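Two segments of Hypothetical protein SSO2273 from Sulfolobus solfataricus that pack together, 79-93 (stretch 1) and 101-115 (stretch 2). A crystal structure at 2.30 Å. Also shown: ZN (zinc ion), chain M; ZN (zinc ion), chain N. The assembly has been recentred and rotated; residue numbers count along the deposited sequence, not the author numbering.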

# COMPACT_ATOMS: atom_id res chain seq x y z
N ASN C 79 -10.53 -13.34 10.27
CA ASN C 79 -10.64 -14.29 11.38
C ASN C 79 -9.44 -14.16 12.31
O ASN C 79 -9.57 -14.19 13.53
N TYR C 80 -8.26 -13.97 11.73
CA TYR C 80 -7.07 -13.92 12.54
C TYR C 80 -7.09 -12.68 13.47
O TYR C 80 -6.72 -12.79 14.65
N LEU C 81 -7.56 -11.54 12.98
CA LEU C 81 -7.70 -10.37 13.87
C LEU C 81 -8.81 -10.56 14.95
O LEU C 81 -8.69 -10.09 16.09
N ILE C 82 -9.88 -11.26 14.59
CA ILE C 82 -10.99 -11.52 15.50
C ILE C 82 -10.51 -12.42 16.61
O ILE C 82 -10.76 -12.15 17.79
N LYS C 83 -9.79 -13.47 16.23
CA LYS C 83 -9.12 -14.37 17.16
C LYS C 83 -8.15 -13.59 18.05
O LYS C 83 -8.12 -13.78 19.26
N ALA C 84 -7.36 -12.69 17.47
CA ALA C 84 -6.38 -11.93 18.26
C ALA C 84 -7.06 -11.02 19.29
O ALA C 84 -6.65 -11.00 20.45
N HIS C 85 -8.09 -10.30 18.87
CA HIS C 85 -8.81 -9.39 19.74
C HIS C 85 -9.39 -10.15 20.94
O HIS C 85 -9.17 -9.79 22.10
N ARG C 86 -10.06 -11.26 20.65
CA ARG C 86 -10.83 -11.98 21.65
C ARG C 86 -9.97 -12.87 22.57
O ARG C 86 -10.25 -12.99 23.77
N VAL C 87 -8.92 -13.49 22.02
CA VAL C 87 -7.96 -14.19 22.86
C VAL C 87 -7.27 -13.23 23.84
O VAL C 87 -7.16 -13.52 25.03
N ILE C 88 -6.82 -12.07 23.36
CA ILE C 88 -6.25 -11.06 24.25
C ILE C 88 -7.26 -10.64 25.32
O ILE C 88 -6.91 -10.57 26.50
N GLU C 89 -8.52 -10.41 24.95
CA GLU C 89 -9.53 -10.03 25.93
C GLU C 89 -9.59 -11.01 27.09
O GLU C 89 -9.72 -10.59 28.23
N ILE C 90 -9.56 -12.30 26.78
CA ILE C 90 -9.63 -13.34 27.78
C ILE C 90 -8.45 -13.28 28.73
O ILE C 90 -8.63 -13.39 29.95
N LEU C 91 -7.25 -13.12 28.17
CA LEU C 91 -6.05 -12.95 29.00
C LEU C 91 -6.25 -11.77 29.94
O LEU C 91 -5.95 -11.87 31.12
N LEU C 92 -6.77 -10.67 29.42
CA LEU C 92 -6.85 -9.43 30.19
C LEU C 92 -7.87 -9.55 31.31
O LEU C 92 -7.62 -9.12 32.45
N VAL C 93 -9.00 -10.19 31.03
CA VAL C 93 -9.99 -10.42 32.07
C VAL C 93 -9.42 -11.39 33.11
O VAL C 93 -9.62 -11.19 34.32
N THR C 101 -12.98 -2.31 29.60
CA THR C 101 -11.63 -1.78 29.49
C THR C 101 -10.72 -2.77 28.75
O THR C 101 -9.82 -2.36 28.02
N ALA C 102 -10.97 -4.06 28.93
CA ALA C 102 -10.24 -5.09 28.20
C ALA C 102 -10.47 -4.98 26.69
O ALA C 102 -9.54 -5.12 25.92
N CYS C 103 -11.71 -4.74 26.29
CA CYS C 103 -12.05 -4.61 24.89
C CYS C 103 -11.30 -3.41 24.27
O CYS C 103 -10.67 -3.54 23.23
N GLU C 104 -11.35 -2.27 24.97
CA GLU C 104 -10.73 -1.03 24.51
C GLU C 104 -9.21 -1.15 24.45
O GLU C 104 -8.59 -0.77 23.48
N TYR C 105 -8.62 -1.72 25.49
CA TYR C 105 -7.17 -1.91 25.50
C TYR C 105 -6.72 -2.86 24.40
O TYR C 105 -5.71 -2.60 23.75
N SER C 106 -7.42 -3.98 24.26
CA SER C 106 -7.06 -4.96 23.23
C SER C 106 -6.98 -4.31 21.83
O SER C 106 -6.06 -4.59 21.04
N LYS C 107 -7.91 -3.40 21.53
CA LYS C 107 -7.93 -2.77 20.20
C LYS C 107 -6.67 -1.95 19.93
O LYS C 107 -6.27 -1.80 18.78
N GLN C 108 -6.01 -1.47 20.98
CA GLN C 108 -4.78 -0.69 20.79
C GLN C 108 -3.56 -1.50 20.33
O GLN C 108 -2.57 -0.91 19.93
N PHE C 109 -3.58 -2.82 20.40
CA PHE C 109 -2.42 -3.61 19.95
C PHE C 109 -2.71 -5.00 19.36
O PHE C 109 -1.80 -5.62 18.79
N ASP C 110 -3.94 -5.50 19.51
CA ASP C 110 -4.30 -6.81 18.96
C ASP C 110 -3.82 -7.02 17.54
O ASP C 110 -3.26 -8.06 17.26
N TYR C 111 -4.02 -6.02 16.67
CA TYR C 111 -3.66 -6.10 15.25
C TYR C 111 -2.14 -6.15 14.97
O TYR C 111 -1.73 -6.42 13.86
N LEU C 112 -1.32 -5.88 15.98
CA LEU C 112 0.14 -5.93 15.82
C LEU C 112 0.75 -7.28 16.25
O LEU C 112 1.91 -7.54 15.96
N ILE C 113 -0.02 -8.13 16.93
CA ILE C 113 0.54 -9.37 17.47
C ILE C 113 0.68 -10.40 16.35
O ILE C 113 -0.28 -10.65 15.64
N PRO C 114 1.89 -10.98 16.17
CA PRO C 114 2.12 -12.09 15.24
C PRO C 114 1.33 -13.38 15.53
O PRO C 114 1.01 -13.69 16.70
N GLU C 115 1.05 -14.11 14.45
CA GLU C 115 0.22 -15.31 14.42
C GLU C 115 0.63 -16.33 15.45
O GLU C 115 -0.22 -16.91 16.16

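The strongest ties between the two stretches are made through zinc. His-85, its side chain in the t rotamer, gives NE2 to the chain M zinc at 1.9 Å. Glu-89 OE2 lies 2.1 Å from the chain M ZN, and from the second stretch Cys-103 SG, its side chain also t, lies 2.2 Å from that ZN. Water 1 is the fourth ligand, its O lying 2.2 Å from ZN. His-85 and Glu-89 stand one helical turn apart, so both can reach the same ion. Glu-89, with chi1 in m, sets off sideways, but its carboxylate comes nearer to the second stretch and joins the two metals: OE1 binds the chain N zinc at 1.9 Å, and that ion is also 2.5 Å from the O of water 1 and takes two ligands from elsewhere in the structure. Carboxylate and water thus both bridge the ions.

While NE2 holds zinc, His-85 ND1 donates a hydrogen bond to Asp-110 OD2 at 3.0 Å, near the plane of the ring, so the imidazole is held at both nitrogens. Asp-110 points toward the helix with chi1 in p; its other oxygen, OD1, accepts a weak bond of 2.6 Å from Tyr-111 N. Ser-106, small enough to sit against the helix, points toward it in t and donates from OG to His-85 O at 3.0 Å. That carbonyl also accepts the helical bond from Glu-89 N.

At the start of stretch 1, Tyr-80 (t) points toward the second stretch. The para hydroxyl at the end of its ring reaches the backbone there, and Tyr-80 OH donates to Ile-113 O in a very short hydrogen bond of 2.4 Å.

Apolar side chains make up much of the rest of the contact. Ile-88 (m, t) points in, and its CD1 meets Phe-109 CE1 at 3.8 Å and Ile-113 CG1 at 4.0 Å; the branched aliphatic chain offers its terminal methyl to both the buried ring and Ile-113. Phe-109 leaves the backbone sideways in p, with its end coming nearer. Ala-84, whose CB lies 3.7 Å from Asp-110 O, allows close approach because it has only a methyl group. Leu-81 (t, p) starts sideways and brings CD1 to 4.0 Å from Tyr-111 CB, although the end of that tyrosine leads away.

Farther along the helix, Leu-92 (m, t) rests CB 4.0 Å from Ala-102 CB and CD1 4.2 Å from Tyr-105 CB. Val-93 CG2 approaches Ala-102 CB at 4.1 Å, so the small alanine receives two larger aliphatic neighbours.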

# COMPACT_ATOMS: atom_id res chain seq x y z
CB ASN C 79 -10.76 -15.72 10.88
CG ASN C 79 -12.10 -16.01 10.27
OD1 ASN C 79 -13.04 -15.24 10.41
ND2 ASN C 79 -12.20 -17.14 9.58
CB TYR C 80 -5.80 -14.00 11.70
CG TYR C 80 -4.65 -13.69 12.57
CD1 TYR C 80 -4.28 -14.57 13.60
CD2 TYR C 80 -3.99 -12.47 12.47
CE1 TYR C 80 -3.25 -14.24 14.48
CE2 TYR C 80 -2.95 -12.14 13.34
CZ TYR C 80 -2.58 -13.02 14.33
OH TYR C 80 -1.53 -12.66 15.14
CB LEU C 81 -7.94 -9.10 13.08
CG LEU C 81 -8.12 -7.78 13.82
CD1 LEU C 81 -7.12 -7.65 14.94
CD2 LEU C 81 -7.96 -6.61 12.83
CB ILE C 82 -12.20 -12.14 14.78
CG1 ILE C 82 -12.93 -11.06 13.95
CG2 ILE C 82 -13.14 -12.83 15.79
CD1 ILE C 82 -13.99 -11.58 12.96
CB LYS C 83 -8.39 -15.47 16.38
CG LYS C 83 -7.74 -16.56 17.22
CD LYS C 83 -7.09 -17.70 16.44
CE LYS C 83 -6.55 -18.75 17.42
NZ LYS C 83 -5.91 -19.96 16.81
CB ALA C 84 -5.42 -11.11 17.36
CB HIS C 85 -9.93 -8.64 18.96
CG HIS C 85 -10.84 -7.83 19.84
ND1 HIS C 85 -10.45 -6.63 20.42
CD2 HIS C 85 -12.09 -8.09 20.30
CE1 HIS C 85 -11.44 -6.18 21.17
NE2 HIS C 85 -12.44 -7.06 21.14
CB ARG C 86 -11.93 -12.76 20.91
CG ARG C 86 -12.97 -11.84 20.32
CD ARG C 86 -14.04 -12.53 19.48
NE ARG C 86 -14.95 -11.52 18.93
CZ ARG C 86 -15.90 -11.72 18.02
NH1 ARG C 86 -16.10 -12.90 17.46
NH2 ARG C 86 -16.62 -10.69 17.61
CB VAL C 87 -6.94 -14.96 22.01
CG1 VAL C 87 -5.79 -15.48 22.88
CG2 VAL C 87 -7.64 -16.10 21.24
CB ILE C 88 -5.72 -9.83 23.49
CG1 ILE C 88 -4.35 -10.14 22.89
CG2 ILE C 88 -5.55 -8.63 24.43
CD1 ILE C 88 -3.96 -9.22 21.78
CB GLU C 89 -10.93 -9.98 25.33
CG GLU C 89 -11.17 -8.84 24.42
CD GLU C 89 -12.65 -8.57 24.19
OE1 GLU C 89 -13.47 -9.53 24.16
OE2 GLU C 89 -12.96 -7.37 24.00
CB ILE C 90 -9.75 -14.75 27.18
CG1 ILE C 90 -11.16 -14.95 26.60
CG2 ILE C 90 -9.49 -15.86 28.25
CD1 ILE C 90 -11.36 -16.23 25.82
CB LEU C 91 -4.77 -12.75 28.16
CG LEU C 91 -3.50 -12.34 28.93
CD1 LEU C 91 -3.07 -13.44 29.88
CD2 LEU C 91 -2.37 -11.94 27.93
CB LEU C 92 -7.13 -8.24 29.27
CG LEU C 92 -6.03 -7.92 28.24
CD1 LEU C 92 -6.35 -6.65 27.50
CD2 LEU C 92 -4.64 -7.82 28.88
CB VAL C 93 -11.35 -10.89 31.49
CG1 VAL C 93 -12.28 -11.47 32.56
CG2 VAL C 93 -12.03 -9.74 30.75
CB THR C 101 -11.05 -1.47 30.89
OG1 THR C 101 -11.97 -0.64 31.62
CG2 THR C 101 -9.70 -0.79 30.77
CB ALA C 102 -10.65 -6.50 28.69
CB CYS C 103 -13.57 -4.45 24.72
SG CYS C 103 -14.13 -4.63 23.02
CB GLU C 104 -11.14 0.13 25.43
CG GLU C 104 -12.64 0.48 25.35
CD GLU C 104 -13.17 1.23 26.58
OE1 GLU C 104 -14.41 1.45 26.64
OE2 GLU C 104 -12.38 1.61 27.48
CB TYR C 105 -6.72 -2.52 26.81
CG TYR C 105 -6.59 -1.61 28.01
CD1 TYR C 105 -6.60 -0.22 27.90
CD2 TYR C 105 -6.41 -2.17 29.27
CE1 TYR C 105 -6.43 0.58 29.04
CE2 TYR C 105 -6.24 -1.39 30.38
CZ TYR C 105 -6.25 -0.02 30.27
OH TYR C 105 -6.09 0.72 31.43
CB SER C 106 -8.06 -6.14 23.26
OG SER C 106 -7.74 -7.12 22.28
CB LYS C 107 -9.18 -1.91 19.98
CG LYS C 107 -10.45 -2.72 19.73
CD LYS C 107 -11.66 -1.82 19.42
CE LYS C 107 -12.92 -2.65 19.25
NZ LYS C 107 -14.12 -2.00 19.83
CB GLN C 108 -4.44 0.09 22.07
CG GLN C 108 -5.45 1.19 22.38
CD GLN C 108 -5.20 1.88 23.69
OE1 GLN C 108 -4.07 2.30 23.99
NE2 GLN C 108 -6.26 2.03 24.50
CB PHE C 109 -1.38 -3.73 21.08
CG PHE C 109 -1.86 -4.48 22.28
CD1 PHE C 109 -1.55 -5.82 22.46
CD2 PHE C 109 -2.61 -3.83 23.27
CE1 PHE C 109 -2.00 -6.53 23.59
CE2 PHE C 109 -3.06 -4.52 24.39
CZ PHE C 109 -2.76 -5.88 24.56
CB ASP C 110 -5.81 -7.10 19.07
CG ASP C 110 -6.69 -6.00 18.53
OD1 ASP C 110 -6.23 -5.13 17.74
OD2 ASP C 110 -7.89 -6.01 18.90
CB TYR C 111 -4.28 -4.91 14.47
CG TYR C 111 -3.70 -3.55 14.85
CD1 TYR C 111 -2.76 -2.93 14.03
CD2 TYR C 111 -4.08 -2.89 16.02
CE1 TYR C 111 -2.20 -1.69 14.37
CE2 TYR C 111 -3.52 -1.66 16.38
CZ TYR C 111 -2.59 -1.07 15.54
OH TYR C 111 -2.04 0.14 15.86
CB LEU C 112 0.80 -4.77 16.59
CG LEU C 112 0.49 -3.43 15.91
CD1 LEU C 112 0.49 -2.26 16.88
CD2 LEU C 112 1.43 -3.15 14.70
CB ILE C 113 -0.32 -9.97 18.62
CG1 ILE C 113 -0.54 -8.97 19.76
CG2 ILE C 113 0.35 -11.20 19.20
CD1 ILE C 113 0.72 -8.44 20.35
CB PRO C 114 3.61 -12.38 15.40
CG PRO C 114 4.20 -11.10 15.90
CD PRO C 114 3.15 -10.48 16.75
CB GLU C 115 0.28 -15.94 13.02
CG GLU C 115 -0.41 -17.33 12.89
CD GLU C 115 -0.29 -17.97 11.49
OE1 GLU C 115 0.12 -17.29 10.50
OE2 GLU C 115 -0.61 -19.18 11.38
ZN ZN M . -13.95 -6.69 22.29
ZN ZN N . -15.19 -9.40 23.38
O HOH W 1 -15.15 -8.21 21.20